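Local coordinates for dihydrodipicolinate reductase N-terminus domain-containing protein (Mycobacterium smegmatis, PDB 6IAQ), which probably catalyses the NADP-dependent reductive amination of ketones to amines, as a native amine dehydrogenase, at residues Ile159-Asp171 with Gly263-Tyr275. Residues are numbered along the deposited sequence; the frame is centred on the assembly and turned at random.
Sequences IDTVRGKASWNVD and GPVFEFEMSGRVY
Trp168 lays its indole across Gly272 on the neighbouring strand. From CB, chi1 of 51° sets CG between the backbone N and the carbonyl carbon and swings the ring over that strand. CG and CD1 pass near Ser271 O, which lies over the rim of one face. NE1 points at Met270 SD in the ring plane, a weak but fairly straight N-H...S bond (3.4 Å, 165°); with the sulfur at the ring edge this is also a Met-aromatic contact. The six-membered ring sits squarely on Gly272, with CA 3.4 Å from its centroid in a CH-pi contact, and CZ2 finishes against Met270 CE. Strands 161-169 and 265-273 run parallel in the mixed sheet of the C-terminal domain, beside the Rossmann-type NADP-binding part; the nearest atoms of the Trp168 side chain and the bound NADP are about 7 Å apart. On the same sheet face as the indole, Ala166 CB touches Phe268 CE1 at 3.8 Å, and helix 141-153 covers this side through Trp145. On the other face, Ser167 OG bonds Tyr275 OH at 2.7 Å and accepts from Arg273 NH1 at 2.9 Å; Arg273 NH2 salt-bridges Glu279. Asn169 stacks its amide on the Tyr275 ring, planes 5° apart, with CB over the centre. Its OD1 takes Tyr275 N (3.0 Å) and, from the opposite face of the amide, Asp171 N (3.0 Å), the latter closing an Asx turn.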
loop_
_atom_site.group_PDB
_atom_site.type_symbol
_atom_site.label_atom_id
_atom_site.label_comp_id
_atom_site.label_asym_id
_atom_site.label_seq_id
_atom_site.Cartn_x
_atom_site.Cartn_y
_atom_site.Cartn_z
ATOM N N ILE A 159 -7.781 -13.633 8.343
ATOM C CA ILE A 159 -7.294 -14.085 7.012
ATOM C C ILE A 159 -7.306 -15.609 6.983
ATOM O O ILE A 159 -6.631 -16.207 7.850
ATOM C CB ILE A 159 -5.894 -13.506 6.733
ATOM C CG1 ILE A 159 -5.950 -11.976 6.643
ATOM C CG2 ILE A 159 -5.307 -14.153 5.478
ATOM C CD1 ILE A 159 -4.582 -11.305 6.499
ATOM N N ASP A 160 -7.987 -16.196 6.002
ATOM C CA ASP A 160 -7.881 -17.642 5.703
ATOM C C ASP A 160 -6.823 -17.847 4.618
ATOM O O ASP A 160 -5.923 -18.651 4.835
ATOM C CB ASP A 160 -9.228 -18.220 5.274
ATOM C CG ASP A 160 -10.284 -18.070 6.356
ATOM O OD1 ASP A 160 -9.919 -18.153 7.531
ATOM O OD2 ASP A 160 -11.455 -17.810 6.001
ATOM N N THR A 161 -6.949 -17.143 3.493
ATOM C CA THR A 161 -6.084 -17.328 2.309
ATOM C C THR A 161 -5.733 -15.975 1.692
ATOM O O THR A 161 -6.652 -15.163 1.446
ATOM C CB THR A 161 -6.765 -18.205 1.262
ATOM O OG1 THR A 161 -7.271 -19.340 1.955
ATOM C CG2 THR A 161 -5.807 -18.686 0.196
ATOM N N VAL A 162 -4.454 -15.791 1.378
ATOM C CA VAL A 162 -3.954 -14.703 0.493
ATOM C C VAL A 162 -3.527 -15.355 -0.823
ATOM O O VAL A 162 -2.633 -16.240 -0.789
ATOM C CB VAL A 162 -2.802 -13.922 1.142
ATOM C CG1 VAL A 162 -2.337 -12.786 0.236
ATOM C CG2 VAL A 162 -3.187 -13.398 2.517
ATOM N N ARG A 163 -4.150 -14.943 -1.938
ATOM C CA ARG A 163 -3.914 -15.535 -3.267
ATOM C C ARG A 163 -3.506 -14.426 -4.242
ATOM O O ARG A 163 -4.245 -13.432 -4.366
ATOM C CB ARG A 163 -5.161 -16.275 -3.773
ATOM C CG ARG A 163 -5.529 -17.509 -2.972
ATOM C CD ARG A 163 -6.005 -18.632 -3.874
ATOM N NE ARG A 163 -7.420 -18.494 -4.136
ATOM C CZ ARG A 163 -8.375 -19.234 -3.566
ATOM N NH1 ARG A 163 -9.641 -19.014 -3.881
ATOM N NH2 ARG A 163 -8.073 -20.187 -2.696
ATOM N N GLY A 164 -2.381 -14.624 -4.923
ATOM C CA GLY A 164 -1.893 -13.710 -5.961
ATOM C C GLY A 164 -1.783 -14.403 -7.296
ATOM O O GLY A 164 -1.456 -15.614 -7.349
ATOM N N LYS A 165 -2.026 -13.637 -8.349
ATOM C CA LYS A 165 -1.917 -14.080 -9.745
ATOM C C LYS A 165 -1.225 -12.956 -10.501
ATOM O O LYS A 165 -1.691 -11.804 -10.403
ATOM C CB LYS A 165 -3.286 -14.422 -10.347
ATOM C CG LYS A 165 -3.198 -15.122 -11.691
ATOM C CD LYS A 165 -4.512 -15.637 -12.264
ATOM C CE LYS A 165 -5.457 -14.528 -12.668
ATOM N NZ LYS A 165 -6.264 -14.882 -13.866
ATOM N N ALA A 166 -0.127 -13.282 -11.191
ATOM C CA ALA A 166 0.713 -12.292 -11.885
ATOM C C ALA A 166 1.148 -12.841 -13.234
ATOM O O ALA A 166 1.400 -14.066 -13.377
ATOM C CB ALA A 166 1.882 -11.913 -11.003
ATOM N N SER A 167 1.243 -11.929 -14.191
ATOM C CA SER A 167 1.732 -12.194 -15.556
ATOM C C SER A 167 2.713 -11.078 -15.925
ATOM O O SER A 167 2.366 -9.917 -15.770
ATOM C CB SER A 167 0.571 -12.286 -16.530
ATOM O OG SER A 167 1.025 -12.591 -17.842
ATOM N N TRP A 168 3.888 -11.444 -16.429
ATOM C CA TRP A 168 4.803 -10.481 -17.081
ATOM C C TRP A 168 5.342 -11.067 -18.388
ATOM O O TRP A 168 5.290 -12.285 -18.581
ATOM C CB TRP A 168 5.894 -10.002 -16.122
ATOM C CG TRP A 168 6.636 -11.081 -15.411
ATOM C CD1 TRP A 168 6.387 -11.534 -14.155
ATOM C CD2 TRP A 168 7.783 -11.815 -15.894
ATOM N NE1 TRP A 168 7.302 -12.505 -13.810
ATOM C CE2 TRP A 168 8.157 -12.704 -14.868
ATOM C CE3 TRP A 168 8.535 -11.793 -17.076
ATOM C CZ2 TRP A 168 9.261 -13.540 -14.980
ATOM C CZ3 TRP A 168 9.609 -12.639 -17.200
ATOM C CH2 TRP A 168 9.964 -13.488 -16.159
ATOM N N ASN A 169 5.778 -10.163 -19.254
ATOM C CA ASN A 169 6.220 -10.407 -20.642
ATOM C C ASN A 169 7.759 -10.475 -20.686
ATOM O O ASN A 169 8.400 -9.451 -20.479
ATOM C CB ASN A 169 5.694 -9.316 -21.556
ATOM C CG ASN A 169 5.957 -9.568 -23.013
ATOM O OD1 ASN A 169 6.475 -10.618 -23.385
ATOM N ND2 ASN A 169 5.587 -8.622 -23.848
ATOM N N VAL A 170 8.308 -11.649 -21.005
ATOM C CA VAL A 170 9.748 -11.833 -21.331
ATOM C C VAL A 170 10.253 -10.692 -22.223
ATOM O O VAL A 170 11.353 -10.203 -21.998
ATOM C CB VAL A 170 9.979 -13.207 -21.984
ATOM C CG1 VAL A 170 11.304 -13.265 -22.724
ATOM C CG2 VAL A 170 9.905 -14.283 -20.944
ATOM N N ASP A 171 9.489 -10.290 -23.239
ATOM C CA ASP A 171 9.990 -9.342 -24.267
ATOM C C ASP A 171 10.031 -7.909 -23.729
ATOM O O ASP A 171 10.476 -7.039 -24.465
ATOM C CB ASP A 171 9.180 -9.465 -25.565
ATOM C CG ASP A 171 9.759 -10.552 -26.476
ATOM O OD1 ASP A 171 10.699 -11.255 -26.048
ATOM O OD2 ASP A 171 9.254 -10.690 -27.607
ATOM N N GLY A 263 -2.640 -20.452 10.827
ATOM C CA GLY A 263 -3.888 -20.600 10.041
ATOM C C GLY A 263 -3.817 -20.001 8.631
ATOM O O GLY A 263 -4.145 -20.680 7.654
ATOM N N PRO A 264 -3.431 -18.717 8.444
ATOM C CA PRO A 264 -3.340 -18.140 7.096
ATOM C C PRO A 264 -2.492 -18.991 6.145
ATOM O O PRO A 264 -1.432 -19.497 6.522
ATOM C CB PRO A 264 -2.703 -16.768 7.332
ATOM C CG PRO A 264 -3.112 -16.419 8.737
ATOM C CD PRO A 264 -3.103 -17.736 9.488
ATOM N N VAL A 265 -3.001 -19.141 4.932
ATOM C CA VAL A 265 -2.325 -19.806 3.790
ATOM C C VAL A 265 -2.036 -18.738 2.741
ATOM O O VAL A 265 -2.931 -17.902 2.461
ATOM C CB VAL A 265 -3.213 -20.919 3.221
ATOM C CG1 VAL A 265 -2.607 -21.530 1.972
ATOM C CG2 VAL A 265 -3.518 -21.975 4.285
ATOM N N PHE A 266 -0.839 -18.785 2.166
ATOM C CA PHE A 266 -0.399 -17.876 1.088
ATOM C C PHE A 266 -0.179 -18.685 -0.176
ATOM O O PHE A 266 0.481 -19.755 -0.106
ATOM C CB PHE A 266 0.881 -17.163 1.499
ATOM C CG PHE A 266 0.733 -16.320 2.727
ATOM C CD1 PHE A 266 0.769 -16.893 3.985
ATOM C CD2 PHE A 266 0.537 -14.956 2.619
ATOM C CE1 PHE A 266 0.606 -16.115 5.114
ATOM C CE2 PHE A 266 0.403 -14.180 3.756
ATOM C CZ PHE A 266 0.463 -14.758 5.003
ATOM N N GLU A 267 -0.671 -18.174 -1.299
ATOM C CA GLU A 267 -0.524 -18.843 -2.611
ATOM C C GLU A 267 -0.271 -17.788 -3.684
ATOM O O GLU A 267 -0.960 -16.753 -3.693
ATOM C CB GLU A 267 -1.746 -19.709 -2.917
ATOM C CG GLU A 267 -1.516 -20.649 -4.078
ATOM C CD GLU A 267 -2.526 -21.775 -4.226
ATOM O OE1 GLU A 267 -2.420 -22.785 -3.502
ATOM O OE2 GLU A 267 -3.416 -21.635 -5.051
ATOM N N PHE A 268 0.686 -18.049 -4.570
ATOM C CA PHE A 268 1.091 -17.089 -5.628
ATOM C C PHE A 268 1.405 -17.841 -6.914
ATOM O O PHE A 268 2.317 -18.683 -6.945
ATOM C CB PHE A 268 2.252 -16.232 -5.112
ATOM C CG PHE A 268 2.767 -15.226 -6.109
ATOM C CD1 PHE A 268 1.914 -14.280 -6.661
ATOM C CD2 PHE A 268 4.112 -15.160 -6.419
ATOM C CE1 PHE A 268 2.382 -13.337 -7.561
ATOM C CE2 PHE A 268 4.584 -14.232 -7.331
ATOM C CZ PHE A 268 3.725 -13.311 -7.891
ATOM N N GLU A 269 0.673 -17.517 -7.969
ATOM C CA GLU A 269 0.897 -18.070 -9.315
ATOM C C GLU A 269 1.456 -16.950 -10.194
ATOM O O GLU A 269 0.844 -15.841 -10.240
ATOM C CB GLU A 269 -0.411 -18.625 -9.865
ATOM C CG GLU A 269 -0.329 -19.058 -11.305
ATOM C CD GLU A 269 -1.643 -19.598 -11.840
ATOM O OE1 GLU A 269 -2.647 -18.926 -11.693
ATOM O OE2 GLU A 269 -1.653 -20.709 -12.364
ATOM N N MET A 270 2.588 -17.228 -10.849
ATOM C CA MET A 270 3.320 -16.231 -11.651
ATOM C C MET A 270 3.713 -16.846 -12.983
ATOM O O MET A 270 4.370 -17.895 -13.002
ATOM C CB MET A 270 4.554 -15.738 -10.880
ATOM C CG MET A 270 5.242 -14.577 -11.540
ATOM S SD MET A 270 6.998 -14.544 -11.069
ATOM C CE MET A 270 7.540 -15.878 -12.134
ATOM N N SER A 271 3.325 -16.200 -14.063
ATOM C CA SER A 271 3.766 -16.574 -15.420
ATOM C C SER A 271 4.688 -15.477 -15.961
ATOM O O SER A 271 4.311 -14.276 -15.937
ATOM C CB SER A 271 2.610 -16.819 -16.327
ATOM O OG SER A 271 3.068 -17.003 -17.658
ATOM N N GLY A 272 5.837 -15.906 -16.451
ATOM C CA GLY A 272 6.790 -15.079 -17.193
ATOM C C GLY A 272 7.006 -15.701 -18.550
ATOM O O GLY A 272 7.626 -16.808 -18.608
ATOM N N ARG A 273 6.498 -15.060 -19.608
ATOM C CA ARG A 273 6.494 -15.673 -20.952
ATOM C C ARG A 273 6.510 -14.599 -22.035
ATOM O O ARG A 273 6.149 -13.441 -21.774
ATOM C CB ARG A 273 5.284 -16.600 -21.113
ATOM C CG ARG A 273 3.934 -15.877 -21.150
ATOM C CD ARG A 273 2.697 -16.803 -21.093
ATOM N NE ARG A 273 1.571 -15.911 -21.352
ATOM C CZ ARG A 273 1.003 -15.123 -20.430
ATOM N NH1 ARG A 273 1.388 -15.187 -19.161
ATOM N NH2 ARG A 273 0.066 -14.263 -20.799
ATOM N N VAL A 274 6.869 -15.010 -23.250
ATOM C CA VAL A 274 6.743 -14.147 -24.439
ATOM C C VAL A 274 5.247 -13.956 -24.710
ATOM O O VAL A 274 4.521 -14.963 -24.763
ATOM C CB VAL A 274 7.484 -14.729 -25.648
ATOM C CG1 VAL A 274 7.342 -13.837 -26.852
ATOM C CG2 VAL A 274 8.958 -14.970 -25.348
ATOM N N TYR A 275 4.804 -12.703 -24.842
ATOM C CA TYR A 275 3.396 -12.380 -25.162
ATOM C C TYR A 275 3.191 -12.371 -26.680
ATOM O O TYR A 275 4.079 -11.917 -27.454
ATOM C CB TYR A 275 3.014 -11.003 -24.630
ATOM C CG TYR A 275 2.758 -10.925 -23.150
ATOM C CD1 TYR A 275 3.053 -11.964 -22.272
ATOM C CD2 TYR A 275 2.272 -9.740 -22.614
ATOM C CE1 TYR A 275 2.820 -11.845 -20.909
ATOM C CE2 TYR A 275 2.039 -9.606 -21.262
ATOM C CZ TYR A 275 2.319 -10.649 -20.403
ATOM O OH TYR A 275 2.101 -10.480 -19.064
HETATM O O HOH W 1 -1.634 -12.078 -19.354
#